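Local coordinates for protein F420-dependent methylenetetrahydromethanopterin dehydrogenase (Methanopyrus kandleri, PDB 1QV9) that catalyses the reversible, coenzyme F420-dependent reduction of methenyl-tetrahydromethanopterin to methylene-tetrahydromethanopterin in methanogenesis from carbon dioxide, at residues I9-L14 / Y70-N74; A94-A100 / L114-K120. All blocks are in the same frame, centred on the assembly; numbering follows the deposited sequence.

Contact 1: residues I9-L14 / Y70-N74; sequences IKCGNL and YGGPN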
# COMPACT_ATOMS: atom_id res chain seq x y z
N ILE A 9 20.41 -27.60 19.39
CA ILE A 9 20.81 -26.78 20.54
C ILE A 9 20.65 -25.33 20.12
O ILE A 9 21.18 -24.93 19.07
CB ILE A 9 22.28 -27.04 20.93
CG1 ILE A 9 22.51 -28.54 21.13
CG2 ILE A 9 22.65 -26.25 22.18
CD1 ILE A 9 24.02 -28.90 21.24
N LYS A 10 19.95 -24.52 20.93
CA LYS A 10 19.69 -23.13 20.58
C LYS A 10 20.19 -22.20 21.67
O LYS A 10 19.67 -22.22 22.80
CB LYS A 10 18.16 -22.89 20.37
CG LYS A 10 17.53 -23.77 19.29
CD LYS A 10 16.07 -23.42 19.01
CE LYS A 10 15.50 -24.40 17.97
NZ LYS A 10 14.21 -23.93 17.40
N CYS A 11 21.20 -21.39 21.34
CA CYS A 11 21.76 -20.41 22.26
C CYS A 11 21.85 -19.08 21.52
O CYS A 11 22.51 -18.99 20.47
CB CYS A 11 23.15 -20.84 22.73
SG CYS A 11 23.18 -22.40 23.65
N GLY A 12 21.23 -18.03 22.07
CA GLY A 12 21.20 -16.77 21.36
C GLY A 12 20.07 -16.90 20.35
O GLY A 12 19.41 -17.94 20.31
N ASN A 13 19.80 -15.88 19.55
CA ASN A 13 18.71 -16.07 18.59
C ASN A 13 19.05 -15.57 17.20
O ASN A 13 19.59 -14.48 17.02
CB ASN A 13 17.43 -15.39 19.06
CG ASN A 13 16.22 -15.76 18.19
OD1 ASN A 13 15.90 -16.95 18.00
ND2 ASN A 13 15.57 -14.73 17.64
N LEU A 14 18.71 -16.40 16.23
CA LEU A 14 18.89 -16.11 14.83
C LEU A 14 17.55 -16.53 14.23
O LEU A 14 16.88 -17.43 14.76
CB LEU A 14 20.02 -17.01 14.27
CG LEU A 14 21.16 -16.47 13.42
CD1 LEU A 14 21.70 -15.17 13.97
CD2 LEU A 14 22.24 -17.55 13.35
N TYR A 70 23.77 -27.20 16.21
CA TYR A 70 23.88 -26.07 17.14
C TYR A 70 23.57 -24.84 16.29
O TYR A 70 24.18 -24.64 15.24
CB TYR A 70 25.29 -25.95 17.70
CG TYR A 70 25.49 -24.67 18.49
CD1 TYR A 70 25.89 -23.48 17.87
CD2 TYR A 70 25.21 -24.64 19.87
CE1 TYR A 70 25.99 -22.27 18.58
CE2 TYR A 70 25.31 -23.43 20.59
CZ TYR A 70 25.70 -22.27 19.95
OH TYR A 70 25.86 -21.10 20.69
N GLY A 71 22.61 -24.03 16.73
CA GLY A 71 22.25 -22.83 15.97
C GLY A 71 22.23 -21.59 16.87
O GLY A 71 21.76 -21.65 18.01
N GLY A 72 22.75 -20.49 16.35
CA GLY A 72 22.75 -19.25 17.09
C GLY A 72 23.69 -18.28 16.42
O GLY A 72 24.42 -18.68 15.49
N PRO A 73 23.69 -17.01 16.84
CA PRO A 73 24.56 -16.03 16.22
C PRO A 73 26.05 -16.30 16.40
O PRO A 73 26.49 -16.98 17.35
CB PRO A 73 24.18 -14.72 16.92
CG PRO A 73 22.79 -14.98 17.46
CD PRO A 73 22.85 -16.40 17.89
N ASN A 74 26.80 -15.77 15.44
CA ASN A 74 28.26 -15.76 15.42
C ASN A 74 29.09 -16.95 15.90
O ASN A 74 29.56 -16.98 17.02
CB ASN A 74 28.73 -14.51 16.16
CG ASN A 74 30.17 -14.17 15.85
OD1 ASN A 74 30.87 -14.91 15.14
ND2 ASN A 74 30.62 -13.04 16.37
O HOH W 1 25.13 -18.72 19.34
O HOH W 2 19.46 -20.00 18.56
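The ring of Y70 lies against I9 and C11, the side chains it meets across the contact. CG2 of I9 rests 3.8 Å from CD2 of Y70, the two side chains crossing at about a right angle, while C11 brings SG obliquely to the ring beside I9, 3.9 Å from Y70 CE2, a cysteine sulfur-aromatic contact. Further along, CB of C11 sits beside the Y70 hydroxyl. With chi1 at 171°, CG of Y70 points opposite the backbone N, which carries the ring along toward C11 and delivers the hydroxyl to a water 2.8 Å from Y70 OH. That water also donates to the carbonyl oxygens of C11 and P73, tying the two segments together beyond the strand pairing. Replacing Y70 by an alanine would probably leave I9 CG2 and the C11 sulfur without their aromatic neighbour and the water without one of its three partners.

Behind these side chains the backbones pair in parallel: G71 N donates to I9 O at 2.9 Å, nearly straight, and a weak bond runs from C11 N to G71 O. A second water bridges G12 O and G71 O. The loops beyond need glycine: a side chain on G72 would run into C11 O, and one on G12 into the ring of P73. P73 instead tucks CG against N13 O (3.3 Å) and L14 CD1 (3.7 Å), L14 and P73 sliding past each other in opposite directions. K10 leaves by the other face to a salt bridge with D21.

Strands 4-10 and 67-71 are thus joined at their C-terminal ends, with helix 46-63 touching I9, C11 and Y70, helix 78-88 also packing on Y70, and L14 leading into helix 15-19.

Contact 2: residues A94-A100 / L114-K120; sequences AVIIGDA and LGYILVK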
# COMPACT_ATOMS: atom_id res chain seq x y z
N ALA A 94 27.89 -33.32 13.53
CA ALA A 94 27.26 -32.05 13.93
C ALA A 94 27.32 -30.98 12.85
O ALA A 94 28.25 -30.94 12.03
CB ALA A 94 27.95 -31.54 15.21
N VAL A 95 26.34 -30.07 12.91
CA VAL A 95 26.21 -28.98 11.96
C VAL A 95 26.00 -27.70 12.74
O VAL A 95 25.25 -27.70 13.73
CB VAL A 95 24.95 -29.18 11.05
CG1 VAL A 95 24.78 -27.97 10.08
CG2 VAL A 95 25.08 -30.49 10.27
N ILE A 96 26.68 -26.64 12.33
CA ILE A 96 26.56 -25.34 12.95
C ILE A 96 25.71 -24.43 12.06
O ILE A 96 26.03 -24.26 10.88
CB ILE A 96 27.97 -24.67 13.11
CG1 ILE A 96 28.92 -25.57 13.92
CG2 ILE A 96 27.87 -23.32 13.81
CD1 ILE A 96 28.42 -25.95 15.29
N ILE A 97 24.65 -23.85 12.61
CA ILE A 97 23.84 -22.89 11.86
C ILE A 97 24.24 -21.55 12.42
O ILE A 97 24.21 -21.35 13.63
CB ILE A 97 22.30 -23.13 12.11
CG1 ILE A 97 21.82 -24.43 11.43
CG2 ILE A 97 21.52 -21.89 11.69
CD1 ILE A 97 22.56 -24.89 10.22
N GLY A 98 24.65 -20.63 11.54
CA GLY A 98 25.08 -19.31 11.94
C GLY A 98 24.80 -18.23 10.93
O GLY A 98 24.09 -18.46 9.97
N ASP A 99 25.38 -17.05 11.16
CA ASP A 99 25.23 -15.87 10.32
C ASP A 99 26.56 -15.53 9.65
O ASP A 99 27.52 -16.30 9.73
CB ASP A 99 24.64 -14.67 11.12
CG ASP A 99 25.37 -14.39 12.43
OD1 ASP A 99 25.05 -13.35 13.06
OD2 ASP A 99 26.23 -15.18 12.82
N ALA A 100 26.63 -14.37 9.00
CA ALA A 100 27.85 -14.01 8.25
C ALA A 100 29.14 -13.99 9.05
O ALA A 100 30.19 -14.36 8.52
CB ALA A 100 27.65 -12.68 7.55
N LEU A 114 33.13 -30.36 11.26
CA LEU A 114 31.75 -29.89 11.43
C LEU A 114 31.14 -29.38 10.14
O LEU A 114 31.84 -28.79 9.32
CB LEU A 114 31.73 -28.74 12.44
CG LEU A 114 32.18 -29.06 13.87
CD1 LEU A 114 32.37 -27.73 14.64
CD2 LEU A 114 31.17 -29.97 14.56
N GLY A 115 29.84 -29.64 9.95
CA GLY A 115 29.14 -29.06 8.82
C GLY A 115 28.68 -27.66 9.24
O GLY A 115 28.75 -27.27 10.44
N TYR A 116 28.24 -26.87 8.27
CA TYR A 116 27.74 -25.52 8.59
C TYR A 116 26.79 -24.99 7.56
O TYR A 116 26.84 -25.36 6.39
CB TYR A 116 28.87 -24.48 8.77
CG TYR A 116 29.87 -24.36 7.63
CD1 TYR A 116 31.07 -25.07 7.68
CD2 TYR A 116 29.60 -23.60 6.50
CE1 TYR A 116 31.98 -25.02 6.62
CE2 TYR A 116 30.51 -23.55 5.42
CZ TYR A 116 31.69 -24.27 5.51
OH TYR A 116 32.59 -24.24 4.46
N ILE A 117 25.87 -24.13 8.01
CA ILE A 117 24.99 -23.44 7.08
C ILE A 117 25.05 -22.02 7.64
O ILE A 117 24.59 -21.75 8.76
CB ILE A 117 23.52 -23.93 7.10
CG1 ILE A 117 23.50 -25.41 6.71
CG2 ILE A 117 22.70 -23.09 6.10
CD1 ILE A 117 22.10 -26.07 6.75
N LEU A 118 25.69 -21.14 6.88
CA LEU A 118 25.83 -19.75 7.30
C LEU A 118 24.86 -18.90 6.48
O LEU A 118 24.95 -18.87 5.26
CB LEU A 118 27.27 -19.27 7.10
CG LEU A 118 28.26 -20.10 7.93
CD1 LEU A 118 29.66 -19.55 7.70
CD2 LEU A 118 27.92 -19.99 9.44
N VAL A 119 23.92 -18.24 7.14
CA VAL A 119 22.91 -17.46 6.45
C VAL A 119 23.24 -15.98 6.56
O VAL A 119 23.00 -15.34 7.60
CB VAL A 119 21.52 -17.78 7.08
CG1 VAL A 119 20.40 -17.08 6.32
CG2 VAL A 119 21.30 -19.30 7.01
N LYS A 120 23.80 -15.42 5.48
CA LYS A 120 24.21 -14.01 5.55
C LYS A 120 23.06 -13.03 5.77
O LYS A 120 23.20 -12.04 6.46
CB LYS A 120 25.07 -13.64 4.31
CG LYS A 120 26.27 -14.55 4.18
CD LYS A 120 27.25 -14.15 3.06
CE LYS A 120 28.13 -13.00 3.53
NZ LYS A 120 29.12 -12.61 2.49
O HOH W 3 24.75 -12.12 8.80
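Two neighbouring parallel strands, 94-99 and 115-119, pair here inside the six-stranded sheet, their directions only 14° apart. Five backbone bonds hold them in register, alternating in the usual parallel way: G115 and I117 donate to A94 and I96, I96 and G98 donate back to G115 and I117, and V119 N closes the ladder on G98 O at 2.8 Å.

On one face I97 and I117 lie side by side, pointing the same way, and I97 CD1 presses on I117 CB at 3.4 Å, closer than normal carbon packing. The end torsion of I97, chi2 -27°, is away from a staggered value and turns this methyl over its neighbour; F161 of helix 153-169 covers both isoleucines. The other face carries I96, whose CG1 meets L114 CD1 at 4.1 Å, and Y116, whose ring leads away to bond E110 through its hydroxyl. L118 reaches across with CD2 3.8 Å from G98 CA, where a side chain on G98 would be tight against that methyl. A94 CB packs on L114 CD2 at the start of the pair.

Past the last backbone bond one water links the segments, accepting from A100 N and donating to K120 O, while the aliphatic chain of K120 runs against A100 CB.

With helix 106-111 between them on the face of I96 and Y116, the strands make a classical beta-alpha-beta unit, as in other alpha/beta domains built on a parallel sheet.

Both contacts belong to one parallel sheet, their centres about 10 Å apart, and they meet along its inner strands 67-71 and 94-99. Y70 O takes a probable hydrogen bond from I97 N at 2.8 Å, so the strand that pairs with I9 in contact 1 also pairs with contact 2. At the C-terminal ends, N74 N lies 2.7 Å from D99 OD2, a probable hydrogen bond joining the loop after strand 67-71 to the D99 carboxylate of contact 2, and L14 CD2 packs 3.6 Å from G98 C. The magnesium ion about 8 Å from the L114 side chain lies at the other end of contact 2.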